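Local atomic coordinates of putative xanthine dehydrogenase YAGS fad-binding subunit (Escherichia coli, PDB entry 5G5G), a protein that probably acts as the molybdenum-binding subunit of a periplasmic aldehyde oxidase, holding a pterin cytosine dinucleotide and a dioxothiomolybdenum centre. Residues Gly33-Ala38 and Ser235-Gly240; His193-Val198 and Leu206-Gln211. One frame throughout, in Å; residues are numbered along the deposited sequence.

Interaction 1: residues Gly33-Ala38 and Ser235-Gly240; sequences GTARYA and SPYIGG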
# COMPACT_ATOMS: atom_id res chain seq x y z
N GLY C 33 -13.92 4.74 -14.08
CA GLY C 33 -13.60 6.02 -13.38
C GLY C 33 -14.83 6.86 -13.09
O GLY C 33 -14.77 8.12 -13.08
N THR C 34 -15.96 6.20 -12.86
CA THR C 34 -17.19 6.94 -12.58
C THR C 34 -17.73 6.78 -11.17
O THR C 34 -18.69 7.47 -10.84
CB THR C 34 -18.25 6.72 -13.63
OG1 THR C 34 -18.53 5.34 -13.82
CG2 THR C 34 -17.82 7.37 -14.98
N ALA C 35 -17.12 5.93 -10.34
CA ALA C 35 -17.46 5.87 -8.93
C ALA C 35 -16.83 7.11 -8.29
O ALA C 35 -15.62 7.31 -8.47
CB ALA C 35 -16.85 4.61 -8.31
N ARG C 36 -17.58 7.87 -7.51
CA ARG C 36 -17.00 9.05 -6.82
C ARG C 36 -16.51 8.73 -5.44
O ARG C 36 -17.27 8.27 -4.57
CB ARG C 36 -17.99 10.19 -6.72
CG ARG C 36 -18.61 10.70 -8.01
CD ARG C 36 -17.65 11.20 -9.01
NE ARG C 36 -18.42 11.69 -10.16
CZ ARG C 36 -18.97 12.90 -10.28
NH1 ARG C 36 -18.68 13.88 -9.42
NH2 ARG C 36 -19.77 13.17 -11.34
N TYR C 37 -15.28 9.13 -5.20
CA TYR C 37 -14.65 9.13 -3.87
C TYR C 37 -14.73 10.55 -3.29
O TYR C 37 -15.10 11.50 -3.96
CB TYR C 37 -13.21 8.59 -4.03
CG TYR C 37 -13.16 7.15 -4.55
CD1 TYR C 37 -13.21 6.89 -5.91
CD2 TYR C 37 -13.06 6.06 -3.68
CE1 TYR C 37 -13.24 5.62 -6.42
CE2 TYR C 37 -13.08 4.76 -4.17
CZ TYR C 37 -13.13 4.54 -5.53
OH TYR C 37 -13.17 3.26 -6.09
N ALA C 38 -14.41 10.66 -2.00
CA ALA C 38 -14.65 11.85 -1.17
C ALA C 38 -14.18 13.17 -1.77
O ALA C 38 -14.85 14.15 -1.62
CB ALA C 38 -14.03 11.67 0.19
N SER C 235 -20.40 8.32 2.43
CA SER C 235 -19.21 7.61 1.99
C SER C 235 -19.59 6.33 1.19
O SER C 235 -19.41 5.20 1.69
CB SER C 235 -18.36 7.28 3.22
OG SER C 235 -17.05 6.94 2.82
N PRO C 236 -20.12 6.50 -0.03
CA PRO C 236 -20.61 5.34 -0.80
C PRO C 236 -19.51 4.52 -1.41
O PRO C 236 -19.70 3.33 -1.68
CB PRO C 236 -21.54 5.99 -1.88
CG PRO C 236 -20.93 7.36 -2.08
CD PRO C 236 -20.50 7.78 -0.69
N TYR C 237 -18.36 5.14 -1.66
CA TYR C 237 -17.16 4.47 -2.20
C TYR C 237 -15.92 4.87 -1.41
O TYR C 237 -15.67 6.06 -1.20
CB TYR C 237 -16.94 4.75 -3.70
CG TYR C 237 -18.10 4.28 -4.50
CD1 TYR C 237 -18.29 2.94 -4.75
CD2 TYR C 237 -19.09 5.19 -4.93
CE1 TYR C 237 -19.41 2.49 -5.43
CE2 TYR C 237 -20.21 4.73 -5.59
CZ TYR C 237 -20.35 3.38 -5.81
OH TYR C 237 -21.46 2.96 -6.47
N ILE C 238 -15.17 3.87 -0.95
CA ILE C 238 -14.00 4.05 -0.08
C ILE C 238 -12.87 3.30 -0.74
O ILE C 238 -13.01 2.11 -1.05
CB ILE C 238 -14.25 3.47 1.30
CG1 ILE C 238 -15.31 4.31 1.99
CG2 ILE C 238 -12.97 3.43 2.17
CD1 ILE C 238 -16.44 3.56 2.54
N GLY C 239 -11.77 3.99 -1.00
CA GLY C 239 -10.64 3.43 -1.64
C GLY C 239 -9.75 2.71 -0.65
O GLY C 239 -8.53 2.97 -0.59
N GLY C 240 -10.32 1.71 0.04
CA GLY C 240 -9.56 0.93 0.99
C GLY C 240 -9.47 1.58 2.35
O GLY C 240 -9.53 2.82 2.47
O HOH W 1 -17.46 7.96 -1.87
O HOH W 2 -14.12 8.21 -0.31

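Interaction 2: residues His193-Val198 and Leu206-Gln211; sequences HASMAV and LWTSNQ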
# COMPACT_ATOMS: atom_id res chain seq x y z
N HIS C 193 -6.80 9.64 2.98
CA HIS C 193 -7.94 10.12 3.73
C HIS C 193 -8.35 11.49 3.17
O HIS C 193 -7.52 12.36 2.93
CB HIS C 193 -7.59 10.30 5.21
CG HIS C 193 -7.31 9.03 5.94
ND1 HIS C 193 -6.22 8.24 5.69
CD2 HIS C 193 -8.01 8.41 6.91
CE1 HIS C 193 -6.25 7.20 6.49
NE2 HIS C 193 -7.32 7.28 7.25
N ALA C 194 -9.65 11.66 2.95
CA ALA C 194 -10.19 12.93 2.47
C ALA C 194 -11.63 13.16 2.83
O ALA C 194 -12.40 12.20 2.95
CB ALA C 194 -10.03 13.01 0.95
N SER C 195 -12.01 14.44 2.92
CA SER C 195 -13.38 14.82 3.26
C SER C 195 -13.72 16.15 2.61
O SER C 195 -12.83 17.01 2.39
CB SER C 195 -13.58 14.96 4.78
OG SER C 195 -13.32 13.76 5.50
N MET C 196 -14.99 16.34 2.33
CA MET C 196 -15.53 17.64 1.90
C MET C 196 -16.70 17.98 2.80
O MET C 196 -17.58 17.13 3.03
CB MET C 196 -15.98 17.62 0.44
CG MET C 196 -16.51 18.95 -0.02
SD MET C 196 -16.84 19.06 -1.77
CE MET C 196 -18.41 18.21 -1.83
N ALA C 197 -16.71 19.22 3.30
CA ALA C 197 -17.80 19.70 4.17
C ALA C 197 -18.56 20.82 3.53
O ALA C 197 -17.96 21.71 2.95
CB ALA C 197 -17.27 20.14 5.50
N VAL C 198 -19.87 20.81 3.70
CA VAL C 198 -20.78 21.92 3.35
C VAL C 198 -21.69 22.13 4.55
O VAL C 198 -22.35 21.16 5.05
CB VAL C 198 -21.70 21.59 2.13
CG1 VAL C 198 -22.74 22.66 1.82
CG2 VAL C 198 -20.90 21.31 0.89
N LEU C 206 -21.05 15.97 5.31
CA LEU C 206 -19.64 15.60 5.13
C LEU C 206 -19.59 14.41 4.19
O LEU C 206 -20.13 13.34 4.51
CB LEU C 206 -18.99 15.23 6.46
CG LEU C 206 -17.46 15.13 6.37
CD1 LEU C 206 -16.80 16.51 6.55
CD2 LEU C 206 -16.87 14.16 7.36
N TRP C 207 -18.93 14.60 3.06
CA TRP C 207 -18.57 13.51 2.18
C TRP C 207 -17.19 13.08 2.63
O TRP C 207 -16.27 13.92 2.81
CB TRP C 207 -18.49 13.99 0.75
CG TRP C 207 -19.83 14.35 0.12
CD1 TRP C 207 -20.55 13.58 -0.72
CD2 TRP C 207 -20.58 15.56 0.29
NE1 TRP C 207 -21.71 14.23 -1.11
CE2 TRP C 207 -21.75 15.46 -0.51
CE3 TRP C 207 -20.36 16.77 1.00
CZ2 TRP C 207 -22.71 16.49 -0.61
CZ3 TRP C 207 -21.34 17.75 0.95
CH2 TRP C 207 -22.49 17.64 0.14
N THR C 208 -17.00 11.79 2.84
CA THR C 208 -15.76 11.36 3.46
C THR C 208 -15.41 9.95 3.03
O THR C 208 -16.11 9.35 2.20
CB THR C 208 -15.88 11.49 5.03
OG1 THR C 208 -14.61 11.34 5.68
CG2 THR C 208 -16.87 10.47 5.55
N SER C 209 -14.30 9.44 3.60
CA SER C 209 -13.79 8.10 3.34
C SER C 209 -13.72 7.42 4.72
O SER C 209 -12.85 7.73 5.51
CB SER C 209 -12.41 8.17 2.65
OG SER C 209 -11.99 6.88 2.23
N ASN C 210 -14.76 6.63 5.05
CA ASN C 210 -14.91 6.13 6.40
C ASN C 210 -15.62 4.78 6.35
O ASN C 210 -16.61 4.65 5.65
CB ASN C 210 -15.65 7.15 7.26
CG ASN C 210 -15.53 6.86 8.75
OD1 ASN C 210 -16.00 5.83 9.21
ND2 ASN C 210 -14.84 7.71 9.49
N GLN C 211 -15.14 3.82 7.15
CA GLN C 211 -15.67 2.47 7.20
C GLN C 211 -16.97 2.38 8.05
O GLN C 211 -17.71 1.37 7.92
CB GLN C 211 -14.63 1.53 7.83
CG GLN C 211 -13.32 1.39 7.06
CD GLN C 211 -12.23 0.58 7.72
OE1 GLN C 211 -11.05 0.93 7.72
NE2 GLN C 211 -12.64 -0.54 8.32
O HOH W 3 -11.08 10.09 5.23

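Interaction 1: residues Gly33-Ala38 and Ser235-Gly240
Tyr37 and Tyr237 both swing CG beside their own backbone N (chi1 -62° and -59°), which puts CB of Tyr237 over one face of the Tyr37 ring where a loop of the a/b hammerhead domain (33-38) meets one of the molybdopterin cofactor-binding domain (235-240), domains of the aldehyde oxidase and xanthine dehydrogenase family. The Tyr237 ring carries Ala35 over its centre: CB of Ala35 lies 4.0 Å from the ring centroid, a CH-pi contact. CB of Tyr237 in turn lies 4.2 Å from the centroid of the Tyr37 ring, displaced toward its rim, a second CH-pi contact. The edge of the Tyr37 ring meets the inverse gamma turn centred on Gly239, with Tyr37 CE2 3.5 Å from Gly239 N. That N is hydrogen-bonded to Glu191, and Tyr37 OH to the backbone of another protein chain of the complex, which ties the ring to the subunit interface. Gly240, the last residue of the turn, touches the pterin cytosine dinucleotide. Between the main chains, one water bridges Ala38 N and Tyr237 O, while another accepts from Tyr237 N and sits 2.7 Å from Arg36 O, the carbonyl oxygen at the Tyr237 ring edge, 3.6 Å from Tyr237 CD2.

Interaction 2: residues His193-Val198 and Leu206-Gln211
Met196 and Trp207 form the hydrogen-bonded antiparallel pair near the open end of this beta hairpin, where strands 194-200 and 203-208 run side by side. Their backbones exchange two bonds, Met196 N to Trp207 O at 2.8 Å and Trp207 N to Met196 O at 2.9 Å. The two side chains leave the sheet together; Met196 is extended as far as SD and then bends (chi3 79°), which lays CE over one face of the Trp207 indole, 3.7 Å from Trp207 CE3, a CH-pi contact. Val198 CG2 approaches the same ring obliquely, at CZ3, on the partly exposed side of the hairpin. The other face is tightly packed beneath helix 250-262: Leu206 CD1 lies against Ala197 CB at 3.8 Å and also meets Ser195 CB. Toward Ala194 and Ser209 the pairing slackens, and a water links Ser209 O to Ala194 N, the latter by a weak bond. Beside it Ser195 OG and Thr208 OG1 stand 2.7 Å apart, probably hydrogen-bonded, with Ser195 OG also bonded to Asp251. Backbone bonds and apolar packing thus fix the register at Met196-Trp207, while the water-linked end is consistent with the chain diverging toward Gln211, whose NE2 bonds to an oxygen of the molybdenum centre.

Along the chain, interaction 2 is nested inside the loop closed by interaction 1, in the order 33-38, 193-198, 206-211, 235-240; their centres lie 10 Å apart. Interaction 2 pairs two neighbouring strands of a mixed seven-stranded sheet; interaction 1 joins two loops, one leaving strand 231-234 at its edge, the other preceding strand 49-55 of the same sheet. Ser235 joins the two contacts directly, its OG lying 2.7 Å from Thr208 O and 3.2 Å from Asn210 N, both probable hydrogen bonds. Glu191 also serves both. The hammerhead loop thus meets the cofactor-binding domain beside a sheet from which two successive strand exits lead to the active-site cofactor.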